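Local structure of multisubunit Na+/H+ antiporter, A subunit (Anoxybacillus flavithermus, 6Z16) at residues A[637-645]-A[752-760]; A[655-666]-A[678-689]. The protein forms the A subunit of a multisubunit Na+/H+ antiporter of the cell membrane and probably takes part in exchanging sodium ions for protons. All blocks are in the same frame, centred on the assembly; numbering follows the deposited sequence.

Contact 1: A[637-645]-A[752-760]; sequences QWHIDLSRL and FLAYAGKHF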
loop_
_atom_site.group_PDB
_atom_site.type_symbol
_atom_site.label_atom_id
_atom_site.label_comp_id
_atom_site.label_asym_id
_atom_site.label_seq_id
_atom_site.Cartn_x
_atom_site.Cartn_y
_atom_site.Cartn_z
ATOM N N GLN A 637 50.204 -51.729 -3.905
ATOM C CA GLN A 637 49.044 -50.987 -3.386
ATOM C C GLN A 637 49.083 -50.829 -1.869
ATOM O O GLN A 637 48.144 -51.187 -1.158
ATOM C CB GLN A 637 47.733 -51.633 -3.832
ATOM C CG GLN A 637 47.479 -51.562 -5.319
ATOM C CD GLN A 637 47.287 -50.145 -5.812
ATOM O OE1 GLN A 637 46.766 -49.291 -5.101
ATOM N NE2 GLN A 637 47.669 -49.900 -7.053
ATOM N N TRP A 638 50.188 -50.281 -1.375
ATOM C CA TRP A 638 50.381 -50.121 0.057
ATOM C C TRP A 638 49.531 -48.970 0.590
ATOM O O TRP A 638 48.845 -48.262 -0.154
ATOM C CB TRP A 638 51.850 -49.858 0.377
ATOM C CG TRP A 638 52.780 -50.996 0.120
ATOM C CD1 TRP A 638 53.595 -51.158 -0.961
ATOM C CD2 TRP A 638 53.010 -52.126 0.970
ATOM N NE1 TRP A 638 54.318 -52.317 -0.837
ATOM C CE2 TRP A 638 53.973 -52.934 0.337
ATOM C CE3 TRP A 638 52.491 -52.534 2.202
ATOM C CZ2 TRP A 638 54.430 -54.127 0.894
ATOM C CZ3 TRP A 638 52.946 -53.718 2.754
ATOM C CH2 TRP A 638 53.905 -54.500 2.100
ATOM N N HIS A 639 49.610 -48.797 1.913
ATOM C CA HIS A 639 49.078 -47.649 2.653
ATOM C C HIS A 639 47.569 -47.488 2.457
ATOM O O HIS A 639 47.086 -46.537 1.842
ATOM C CB HIS A 639 49.827 -46.363 2.293
ATOM C CG HIS A 639 49.507 -45.209 3.192
ATOM N ND1 HIS A 639 48.454 -44.352 2.954
ATOM C CD2 HIS A 639 50.087 -44.783 4.339
ATOM C CE1 HIS A 639 48.408 -43.440 3.909
ATOM N NE2 HIS A 639 49.386 -43.680 4.762
ATOM N N ILE A 640 46.829 -48.468 2.960
ATOM C CA ILE A 640 45.389 -48.318 3.117
ATOM C C ILE A 640 45.151 -47.652 4.466
ATOM O O ILE A 640 45.365 -48.261 5.517
ATOM C CB ILE A 640 44.663 -49.660 3.018
ATOM C CG1 ILE A 640 44.859 -50.260 1.629
ATOM C CG2 ILE A 640 43.193 -49.488 3.320
ATOM C CD1 ILE A 640 44.301 -49.400 0.531
ATOM N N ASP A 641 44.740 -46.392 4.439
ATOM C CA ASP A 641 44.491 -45.613 5.646
ATOM C C ASP A 641 42.989 -45.378 5.731
ATOM O O ASP A 641 42.412 -44.696 4.879
ATOM C CB ASP A 641 45.268 -44.299 5.617
ATOM C CG ASP A 641 45.315 -43.605 6.970
ATOM O OD1 ASP A 641 44.745 -44.128 7.949
ATOM O OD2 ASP A 641 45.932 -42.524 7.056
ATOM N N LEU A 642 42.362 -45.948 6.754
ATOM C CA LEU A 642 40.930 -45.825 6.970
ATOM C C LEU A 642 40.570 -44.634 7.846
ATOM O O LEU A 642 39.420 -44.525 8.279
ATOM C CB LEU A 642 40.389 -47.109 7.595
ATOM C CG LEU A 642 40.475 -48.358 6.721
ATOM C CD1 LEU A 642 40.122 -49.589 7.529
ATOM C CD2 LEU A 642 39.555 -48.225 5.517
ATOM N N SER A 643 41.523 -43.744 8.116
ATOM C CA SER A 643 41.269 -42.619 9.001
ATOM C C SER A 643 40.510 -41.489 8.324
ATOM O O SER A 643 39.915 -40.667 9.023
ATOM C CB SER A 643 42.582 -42.081 9.564
ATOM O OG SER A 643 42.346 -40.943 10.365
ATOM N N ARG A 644 40.533 -41.411 6.992
ATOM C CA ARG A 644 39.757 -40.381 6.310
ATOM C C ARG A 644 38.259 -40.664 6.403
ATOM O O ARG A 644 37.453 -39.724 6.420
ATOM C CB ARG A 644 40.196 -40.262 4.840
ATOM C CG ARG A 644 39.490 -39.125 4.117
ATOM C CD ARG A 644 39.643 -39.028 2.628
ATOM N NE ARG A 644 40.791 -38.319 2.106
ATOM C CZ ARG A 644 40.956 -38.126 0.805
ATOM N NH1 ARG A 644 41.992 -37.463 0.350
ATOM N NH2 ARG A 644 40.049 -38.573 -0.043
ATOM N N LEU A 645 37.884 -41.940 6.540
ATOM C CA LEU A 645 36.497 -42.388 6.447
ATOM C C LEU A 645 35.606 -41.755 7.514
ATOM O O LEU A 645 36.019 -41.560 8.659
ATOM C CB LEU A 645 36.436 -43.913 6.580
ATOM C CG LEU A 645 36.641 -44.867 5.397
ATOM C CD1 LEU A 645 35.573 -44.670 4.346
ATOM C CD2 LEU A 645 38.024 -44.763 4.778
ATOM N N PHE A 752 38.002 -47.111 -3.834
ATOM C CA PHE A 752 38.487 -47.329 -2.475
ATOM C C PHE A 752 39.983 -47.069 -2.355
ATOM O O PHE A 752 40.432 -46.498 -1.356
ATOM C CB PHE A 752 38.173 -48.739 -1.990
ATOM C CG PHE A 752 38.781 -49.043 -0.654
ATOM C CD1 PHE A 752 38.307 -48.428 0.484
ATOM C CD2 PHE A 752 39.846 -49.921 -0.541
ATOM C CE1 PHE A 752 38.871 -48.685 1.715
ATOM C CE2 PHE A 752 40.414 -50.181 0.685
ATOM C CZ PHE A 752 39.924 -49.564 1.813
ATOM N N LEU A 753 40.771 -47.491 -3.349
ATOM C CA LEU A 753 42.214 -47.267 -3.296
ATOM C C LEU A 753 42.558 -45.789 -3.411
ATOM O O LEU A 753 43.491 -45.310 -2.758
ATOM C CB LEU A 753 42.907 -48.063 -4.400
ATOM C CG LEU A 753 43.025 -49.573 -4.216
ATOM C CD1 LEU A 753 43.447 -50.213 -5.514
ATOM C CD2 LEU A 753 44.031 -49.872 -3.131
ATOM N N ALA A 754 41.802 -45.049 -4.224
ATOM C CA ALA A 754 42.076 -43.633 -4.418
ATOM C C ALA A 754 41.646 -42.818 -3.214
ATOM O O ALA A 754 42.349 -41.886 -2.810
ATOM C CB ALA A 754 41.371 -43.132 -5.674
ATOM N N TYR A 755 40.504 -43.158 -2.617
ATOM C CA TYR A 755 39.984 -42.338 -1.533
ATOM C C TYR A 755 40.767 -42.528 -0.239
ATOM O O TYR A 755 40.797 -41.623 0.598
ATOM C CB TYR A 755 38.512 -42.659 -1.307
ATOM C CG TYR A 755 37.839 -41.730 -0.336
ATOM C CD1 TYR A 755 37.448 -40.461 -0.728
ATOM C CD2 TYR A 755 37.614 -42.115 0.978
ATOM C CE1 TYR A 755 36.843 -39.601 0.158
ATOM C CE2 TYR A 755 37.009 -41.267 1.868
ATOM C CZ TYR A 755 36.616 -40.013 1.451
ATOM O OH TYR A 755 36.017 -39.161 2.347
ATOM N N ALA A 756 41.416 -43.670 -0.057
ATOM C CA ALA A 756 42.005 -44.026 1.225
ATOM C C ALA A 756 43.517 -44.177 1.146
ATOM O O ALA A 756 44.088 -45.110 1.705
ATOM C CB ALA A 756 41.377 -45.306 1.762
ATOM N N GLY A 757 44.191 -43.255 0.465
ATOM C CA GLY A 757 45.640 -43.292 0.391
ATOM C C GLY A 757 46.301 -42.074 1.003
ATOM O O GLY A 757 45.874 -41.605 2.061
ATOM N N LYS A 758 47.348 -41.562 0.364
ATOM C CA LYS A 758 47.947 -40.292 0.751
ATOM C C LYS A 758 47.323 -39.164 -0.056
ATOM O O LYS A 758 46.791 -39.375 -1.149
ATOM C CB LYS A 758 49.460 -40.304 0.548
ATOM C CG LYS A 758 50.193 -41.220 1.497
ATOM C CD LYS A 758 51.696 -41.100 1.328
ATOM C CE LYS A 758 52.428 -42.083 2.230
ATOM N NZ LYS A 758 52.227 -41.757 3.663
ATOM N N HIS A 759 47.409 -37.949 0.483
ATOM C CA HIS A 759 46.646 -36.867 -0.115
ATOM C C HIS A 759 47.171 -35.501 0.290
ATOM O O HIS A 759 47.748 -35.327 1.366
ATOM C CB HIS A 759 45.170 -36.969 0.271
ATOM C CG HIS A 759 44.914 -36.929 1.745
ATOM N ND1 HIS A 759 44.834 -35.752 2.456
ATOM C CD2 HIS A 759 44.683 -37.922 2.636
ATOM C CE1 HIS A 759 44.588 -36.021 3.727
ATOM N NE2 HIS A 759 44.492 -37.332 3.863
ATOM N N PHE A 760 46.935 -34.534 -0.593
ATOM C CA PHE A 760 46.864 -33.124 -0.253
ATOM C C PHE A 760 45.395 -32.735 -0.163
ATOM O O PHE A 760 44.561 -33.262 -0.904
ATOM C CB PHE A 760 47.575 -32.258 -1.289
ATOM C CG PHE A 760 49.062 -32.438 -1.313
ATOM C CD1 PHE A 760 49.857 -31.866 -0.336
ATOM C CD2 PHE A 760 49.666 -33.158 -2.322
ATOM C CE1 PHE A 760 51.230 -32.025 -0.357
ATOM C CE2 PHE A 760 51.033 -33.318 -2.355
ATOM C CZ PHE A 760 51.818 -32.752 -1.370
#
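Arg-644 covers one face of the Tyr-755 ring: its CD lies 3.7 Å from the ring centroid in a CH-pi contact, and CZ, 4.6 Å from the centroid, adds a cation-pi interaction. The guanidinium stands almost upright on the ring, their planes 83° apart, with a bend at chi3 (-86°) folding it over the aromatic surface. Arg-644 NE also lies over a face of the His-759 ring, although both of these side chains are poorly ordered. Lys-758 crosses the His-639 ring, setting CG over one face, 4.0 Å from the centroid, while Gly-757 O comes near the ring edge. Leu-642 CD2 reaches the edge of the Phe-752 ring, and Ile-640 CG2 packs 3.6 Å from Phe-752 CZ. This is a connecting loop laid across the C-terminal end of helix 734-755. Ala-756, the first residue to leave the helix, offers its carbonyl to the loop: Asp-641 N donates to Ala-756 O at 3.1 Å, nearly straight at 174°. Asp suits its place because OD1 accepts from Ser-643 N, making an Asx turn that bends the loop just beyond this bond. Branched apolar residues suit the flank, where Ile-640 CD1 meets Leu-753 CD2 at 3.7 Å and Leu-753 also touches Ile-632 of helix 613-634. Arg-644 NH1 is hydrogen-bonded to the carbonyl of Ala-182 of a neighbouring subunit.

Contact 2: A[655-666]-A[678-689]; sequences LAIGILAATVTT and SLGAVGYAVALF. With PTY (phosphatidylethanolamine), chain B.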
loop_
_atom_site.group_PDB
_atom_site.type_symbol
_atom_site.label_atom_id
_atom_site.label_comp_id
_atom_site.label_asym_id
_atom_site.label_seq_id
_atom_site.Cartn_x
_atom_site.Cartn_y
_atom_site.Cartn_z
ATOM N N LEU A 655 18.551 -45.662 2.751
ATOM C CA LEU A 655 18.385 -45.183 1.386
ATOM C C LEU A 655 19.252 -45.964 0.399
ATOM O O LEU A 655 18.847 -46.168 -0.753
ATOM C CB LEU A 655 18.674 -43.687 1.333
ATOM C CG LEU A 655 18.358 -42.988 0.017
ATOM C CD1 LEU A 655 16.913 -43.211 -0.332
ATOM C CD2 LEU A 655 18.635 -41.523 0.154
ATOM N N ALA A 656 20.413 -46.458 0.842
ATOM C CA ALA A 656 21.234 -47.301 -0.015
ATOM C C ALA A 656 20.567 -48.640 -0.282
ATOM O O ALA A 656 20.626 -49.146 -1.407
ATOM C CB ALA A 656 22.603 -47.510 0.615
ATOM N N ILE A 657 19.923 -49.218 0.739
ATOM C CA ILE A 657 19.130 -50.436 0.550
ATOM C C ILE A 657 17.987 -50.188 -0.432
ATOM O O ILE A 657 17.693 -51.030 -1.297
ATOM C CB ILE A 657 18.626 -50.945 1.916
ATOM C CG1 ILE A 657 19.806 -51.420 2.765
ATOM C CG2 ILE A 657 17.612 -52.064 1.765
ATOM C CD1 ILE A 657 19.456 -51.669 4.207
ATOM N N GLY A 658 17.380 -49.001 -0.364
ATOM C CA GLY A 658 16.325 -48.659 -1.308
ATOM C C GLY A 658 16.794 -48.561 -2.751
ATOM O O GLY A 658 16.141 -49.082 -3.664
ATOM N N ILE A 659 17.935 -47.908 -2.987
ATOM C CA ILE A 659 18.352 -47.791 -4.385
ATOM C C ILE A 659 18.990 -49.077 -4.895
ATOM O O ILE A 659 18.972 -49.316 -6.109
ATOM C CB ILE A 659 19.298 -46.614 -4.673
ATOM C CG1 ILE A 659 20.719 -46.858 -4.218
ATOM C CG2 ILE A 659 18.870 -45.433 -3.921
ATOM C CD1 ILE A 659 21.657 -45.821 -4.791
ATOM N N LEU A 660 19.511 -49.935 -4.008
ATOM C CA LEU A 660 19.879 -51.283 -4.426
ATOM C C LEU A 660 18.656 -52.080 -4.851
ATOM O O LEU A 660 18.718 -52.843 -5.820
ATOM C CB LEU A 660 20.626 -52.002 -3.307
ATOM C CG LEU A 660 22.067 -51.552 -3.080
ATOM C CD1 LEU A 660 22.652 -52.144 -1.817
ATOM C CD2 LEU A 660 22.889 -51.953 -4.266
ATOM N N ALA A 661 17.529 -51.894 -4.154
ATOM C CA ALA A 661 16.288 -52.549 -4.560
ATOM C C ALA A 661 15.807 -52.050 -5.916
ATOM O O ALA A 661 15.345 -52.841 -6.748
ATOM C CB ALA A 661 15.213 -52.325 -3.502
ATOM N N ALA A 662 15.941 -50.746 -6.169
ATOM C CA ALA A 662 15.513 -50.203 -7.460
ATOM C C ALA A 662 16.446 -50.634 -8.595
ATOM O O ALA A 662 15.997 -50.889 -9.719
ATOM C CB ALA A 662 15.419 -48.684 -7.378
ATOM N N THR A 663 17.743 -50.749 -8.306
ATOM C CA THR A 663 18.712 -51.256 -9.275
ATOM C C THR A 663 18.453 -52.723 -9.624
ATOM O O THR A 663 18.485 -53.118 -10.801
ATOM C CB THR A 663 20.109 -51.063 -8.685
ATOM O OG1 THR A 663 20.393 -49.665 -8.574
ATOM C CG2 THR A 663 21.155 -51.726 -9.495
ATOM N N VAL A 664 18.188 -53.545 -8.610
ATOM C CA VAL A 664 17.901 -54.952 -8.850
ATOM C C VAL A 664 16.585 -55.114 -9.602
ATOM O O VAL A 664 16.478 -55.948 -10.509
ATOM C CB VAL A 664 17.931 -55.715 -7.513
ATOM C CG1 VAL A 664 17.389 -57.103 -7.650
ATOM C CG2 VAL A 664 19.362 -55.805 -7.020
ATOM N N THR A 665 15.587 -54.280 -9.310
ATOM C CA THR A 665 14.360 -54.416 -10.087
ATOM C C THR A 665 14.418 -53.715 -11.435
ATOM O O THR A 665 13.474 -53.859 -12.216
ATOM C CB THR A 665 13.134 -53.913 -9.321
ATOM O OG1 THR A 665 11.955 -54.282 -10.043
ATOM C CG2 THR A 665 13.147 -52.430 -9.207
ATOM N N THR A 666 15.469 -52.953 -11.736
ATOM C CA THR A 666 15.601 -52.504 -13.115
ATOM C C THR A 666 16.497 -53.404 -13.954
ATOM O O THR A 666 16.474 -53.283 -15.182
ATOM C CB THR A 666 16.105 -51.055 -13.207
ATOM O OG1 THR A 666 15.886 -50.572 -14.535
ATOM C CG2 THR A 666 17.571 -50.951 -12.944
ATOM N N SER A 678 11.578 -47.816 -12.435
ATOM C CA SER A 678 12.659 -48.052 -11.490
ATOM C C SER A 678 13.817 -47.095 -11.709
ATOM O O SER A 678 14.463 -46.691 -10.740
ATOM C CB SER A 678 13.147 -49.486 -11.583
ATOM O OG SER A 678 14.230 -49.678 -10.694
ATOM N N LEU A 679 14.095 -46.720 -12.961
ATOM C CA LEU A 679 15.086 -45.681 -13.228
ATOM C C LEU A 679 14.629 -44.338 -12.677
ATOM O O LEU A 679 15.441 -43.559 -12.159
ATOM C CB LEU A 679 15.349 -45.592 -14.730
ATOM C CG LEU A 679 16.348 -44.541 -15.205
ATOM C CD1 LEU A 679 17.704 -44.772 -14.581
ATOM C CD2 LEU A 679 16.444 -44.582 -16.707
ATOM N N GLY A 680 13.324 -44.070 -12.758
ATOM C CA GLY A 680 12.764 -42.906 -12.094
ATOM C C GLY A 680 12.960 -42.931 -10.592
ATOM O O GLY A 680 13.352 -41.927 -9.997
ATOM N N ALA A 681 12.716 -44.088 -9.967
ATOM C CA ALA A 681 12.906 -44.220 -8.525
ATOM C C ALA A 681 14.370 -44.061 -8.133
ATOM O O ALA A 681 14.675 -43.473 -7.087
ATOM C CB ALA A 681 12.373 -45.568 -8.049
ATOM N N VAL A 682 15.284 -44.560 -8.974
ATOM C CA VAL A 682 16.716 -44.314 -8.792
ATOM C C VAL A 682 17.012 -42.821 -8.838
ATOM O O VAL A 682 17.756 -42.305 -8.000
ATOM C CB VAL A 682 17.539 -45.085 -9.845
ATOM C CG1 VAL A 682 18.993 -44.665 -9.822
ATOM C CG2 VAL A 682 17.486 -46.560 -9.583
ATOM N N GLY A 683 16.395 -42.102 -9.782
ATOM C CA GLY A 683 16.635 -40.666 -9.887
ATOM C C GLY A 683 16.138 -39.879 -8.685
ATOM O O GLY A 683 16.857 -39.029 -8.139
ATOM N N TYR A 684 14.916 -40.176 -8.232
ATOM C CA TYR A 684 14.374 -39.461 -7.077
ATOM C C TYR A 684 15.101 -39.832 -5.790
ATOM O O TYR A 684 15.257 -38.993 -4.898
ATOM C CB TYR A 684 12.870 -39.702 -6.933
ATOM C CG TYR A 684 12.051 -39.094 -8.050
ATOM C CD1 TYR A 684 11.946 -37.727 -8.181
ATOM C CD2 TYR A 684 11.333 -39.885 -8.930
ATOM C CE1 TYR A 684 11.202 -37.163 -9.187
ATOM C CE2 TYR A 684 10.588 -39.333 -9.946
ATOM C CZ TYR A 684 10.520 -37.970 -10.062
ATOM O OH TYR A 684 9.770 -37.412 -11.063
ATOM N N ALA A 685 15.625 -41.049 -5.698
ATOM C CA ALA A 685 16.384 -41.390 -4.508
ATOM C C ALA A 685 17.814 -40.863 -4.550
ATOM O O ALA A 685 18.404 -40.625 -3.492
ATOM C CB ALA A 685 16.365 -42.892 -4.317
ATOM N N VAL A 686 18.382 -40.643 -5.740
ATOM C CA VAL A 686 19.643 -39.906 -5.828
ATOM C C VAL A 686 19.433 -38.459 -5.396
ATOM O O VAL A 686 20.278 -37.870 -4.708
ATOM C CB VAL A 686 20.235 -40.019 -7.251
ATOM C CG1 VAL A 686 21.363 -39.032 -7.476
ATOM C CG2 VAL A 686 20.791 -41.407 -7.474
ATOM N N ALA A 687 18.272 -37.889 -5.738
ATOM C CA ALA A 687 17.900 -36.575 -5.215
ATOM C C ALA A 687 17.759 -36.586 -3.696
ATOM O O ALA A 687 18.127 -35.617 -3.022
ATOM C CB ALA A 687 16.605 -36.101 -5.864
ATOM N N LEU A 688 17.242 -37.680 -3.134
ATOM C CA LEU A 688 17.138 -37.759 -1.678
ATOM C C LEU A 688 18.507 -37.937 -1.019
ATOM O O LEU A 688 18.716 -37.460 0.103
ATOM C CB LEU A 688 16.177 -38.879 -1.283
ATOM C CG LEU A 688 15.812 -39.011 0.195
ATOM C CD1 LEU A 688 15.190 -37.728 0.708
ATOM C CD2 LEU A 688 14.854 -40.167 0.385
ATOM N N PHE A 689 19.449 -38.600 -1.700
ATOM C CA PHE A 689 20.843 -38.580 -1.248
ATOM C C PHE A 689 21.418 -37.172 -1.267
ATOM O O PHE A 689 22.171 -36.790 -0.363
ATOM C CB PHE A 689 21.734 -39.475 -2.111
ATOM C CG PHE A 689 21.695 -40.926 -1.755
ATOM C CD1 PHE A 689 22.232 -41.362 -0.559
ATOM C CD2 PHE A 689 21.222 -41.866 -2.652
ATOM C CE1 PHE A 689 22.238 -42.695 -0.230
ATOM C CE2 PHE A 689 21.230 -43.202 -2.334
ATOM C CZ PHE A 689 21.743 -43.617 -1.121
HETATM C C1 PTY B . 4.479 -50.151 -13.228
HETATM C C2 PTY B . 0.106 -52.047 -18.468
HETATM C C3 PTY B . 0.628 -51.934 -17.018
HETATM O O4 PTY B . 5.529 -51.025 -12.756
HETATM C C5 PTY B . 4.555 -51.682 -15.240
HETATM C C6 PTY B . 3.830 -50.580 -14.517
HETATM O O7 PTY B . 3.879 -49.391 -15.360
HETATM C C8 PTY B . 2.879 -48.503 -15.257
HETATM O O10 PTY B . 1.882 -48.689 -14.616
HETATM C C11 PTY B . 3.178 -47.269 -16.055
HETATM C C12 PTY B . 2.315 -46.069 -15.700
HETATM C C13 PTY B . 2.576 -45.517 -14.313
HETATM C C14 PTY B . 3.985 -44.998 -14.110
HETATM C C15 PTY B . 4.381 -43.878 -15.057
HETATM C C16 PTY B . 5.770 -43.329 -14.784
HETATM C C17 PTY B . 5.908 -42.662 -13.433
HETATM C C18 PTY B . 7.335 -42.544 -12.938
HETATM C C19 PTY B . 7.398 -42.289 -11.449
HETATM C C20 PTY B . 8.775 -42.377 -10.833
HETATM C C21 PTY B . 8.726 -42.412 -9.317
HETATM C C22 PTY B . 7.830 -41.337 -8.715
HETATM C C23 PTY B . 7.748 -41.378 -7.199
HETATM C C24 PTY B . 9.103 -41.317 -6.525
HETATM C C25 PTY B . 9.045 -41.409 -5.013
HETATM C C26 PTY B . 10.394 -41.647 -4.358
HETATM C C27 PTY B . 10.558 -43.040 -3.777
HETATM C C28 PTY B . 10.612 -44.147 -4.801
HETATM C C29 PTY B . 10.356 -45.504 -4.207
HETATM C C30 PTY B . 5.196 -51.939 -11.845
HETATM C C31 PTY B . 6.368 -52.280 -10.984
HETATM O O30 PTY B . 4.090 -52.387 -11.720
HETATM C C32 PTY B . 6.938 -51.035 -10.319
HETATM C C33 PTY B . 8.195 -51.314 -9.528
HETATM C C34 PTY B . 8.805 -50.091 -8.868
HETATM C C35 PTY B . 10.061 -50.419 -8.082
HETATM C C36 PTY B . 10.587 -49.284 -7.225
HETATM C C37 PTY B . 11.637 -49.737 -6.227
HETATM C C38 PTY B . 11.971 -48.707 -5.170
HETATM C C39 PTY B . 12.750 -49.280 -3.999
HETATM C C40 PTY B . 12.833 -48.353 -2.797
HETATM C C41 PTY B . 13.508 -47.023 -3.082
HETATM C C42 PTY B . 13.319 -46.002 -1.974
HETATM C C43 PTY B . 13.759 -44.603 -2.341
HETATM C C44 PTY B . 13.340 -43.561 -1.331
HETATM P P1 PTY B . 2.888 -53.308 -16.622
HETATM O O11 PTY B . 2.074 -52.021 -17.082
HETATM O O12 PTY B . 1.862 -54.341 -16.169
HETATM O O13 PTY B . 3.811 -53.769 -17.678
HETATM O O14 PTY B . 3.690 -52.835 -15.303
HETATM N N1 PTY B . -1.334 -51.773 -18.486
#
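Leu-655 lays its CD2 methyl over the centre of the Phe-689 ring, a CH-pi contact 3.6 Å from the centroid and only 8° off the ring normal. With CG anti to the backbone N (chi1 -172°), the branched end spans two partners: CD2 covers the ring, and CD1 packs 3.7 Å from Leu-688 CD2. Ile-659 CG2 approaches the edge of the same ring, 3.6 Å from Phe-689 CE2, and also touches the methyl of Ala-685. With an alanine in place of Phe-689, the ring face under Leu-655 CD2 and the edge met by Ile-659 CG2 are both lost, and a gap would probably open between the helices, leaving the leucine methyls freer to shift. The two segments belong to an antiparallel transmembrane helical hairpin, with axes 8.7 Å apart at closest approach and 158° between their directions. Small side chains such as Ala-662 and Ser-678 suit the interface: Ala-662 CB meets Val-682 CG2 at 3.7 Å, and Ser-678 sits as a knob among Ala-662, Thr-663, Thr-665 and Thr-666, although the exact place of its hydroxyl is doubtful. Thr-663 keeps its hydroxyl satisfied within the membrane by donating from OG1 to Ile-659 O, which also receives the helical bond from Thr-663 N on the other face of its plane. A phosphatidylethanolamine lies along the pair. Gly-658, with no side chain, lets one acyl chain lie close to the backbone, its C41 being 3.4 Å from Gly-658 O; Tyr-684 packs against the other chain, CD2 to C24 at 3.6 Å, while its OH is hydrogen-bonded to Thr-707 OG1.

How the contacts relate
Both contacts belong to the C-terminal part of the chain, well away from the chain's centre. After helix 613-634, the loop 637-645 forms the first half of contact 1. The chain then runs through helix 650-667 and turns back at once into helix 672-692, so contact 2 closes a short hairpin. Helix 696-717 follows, and helix 734-755 finally brings its C-terminal end to segment 637-645, closing a much longer, largely helical loop. Contact 2 is thus nested wholly inside contact 1. Their centres are 28 Å apart and their nearest atoms about 14 Å: one joins neighbouring membrane helices, the other ties a connecting loop to a helix end.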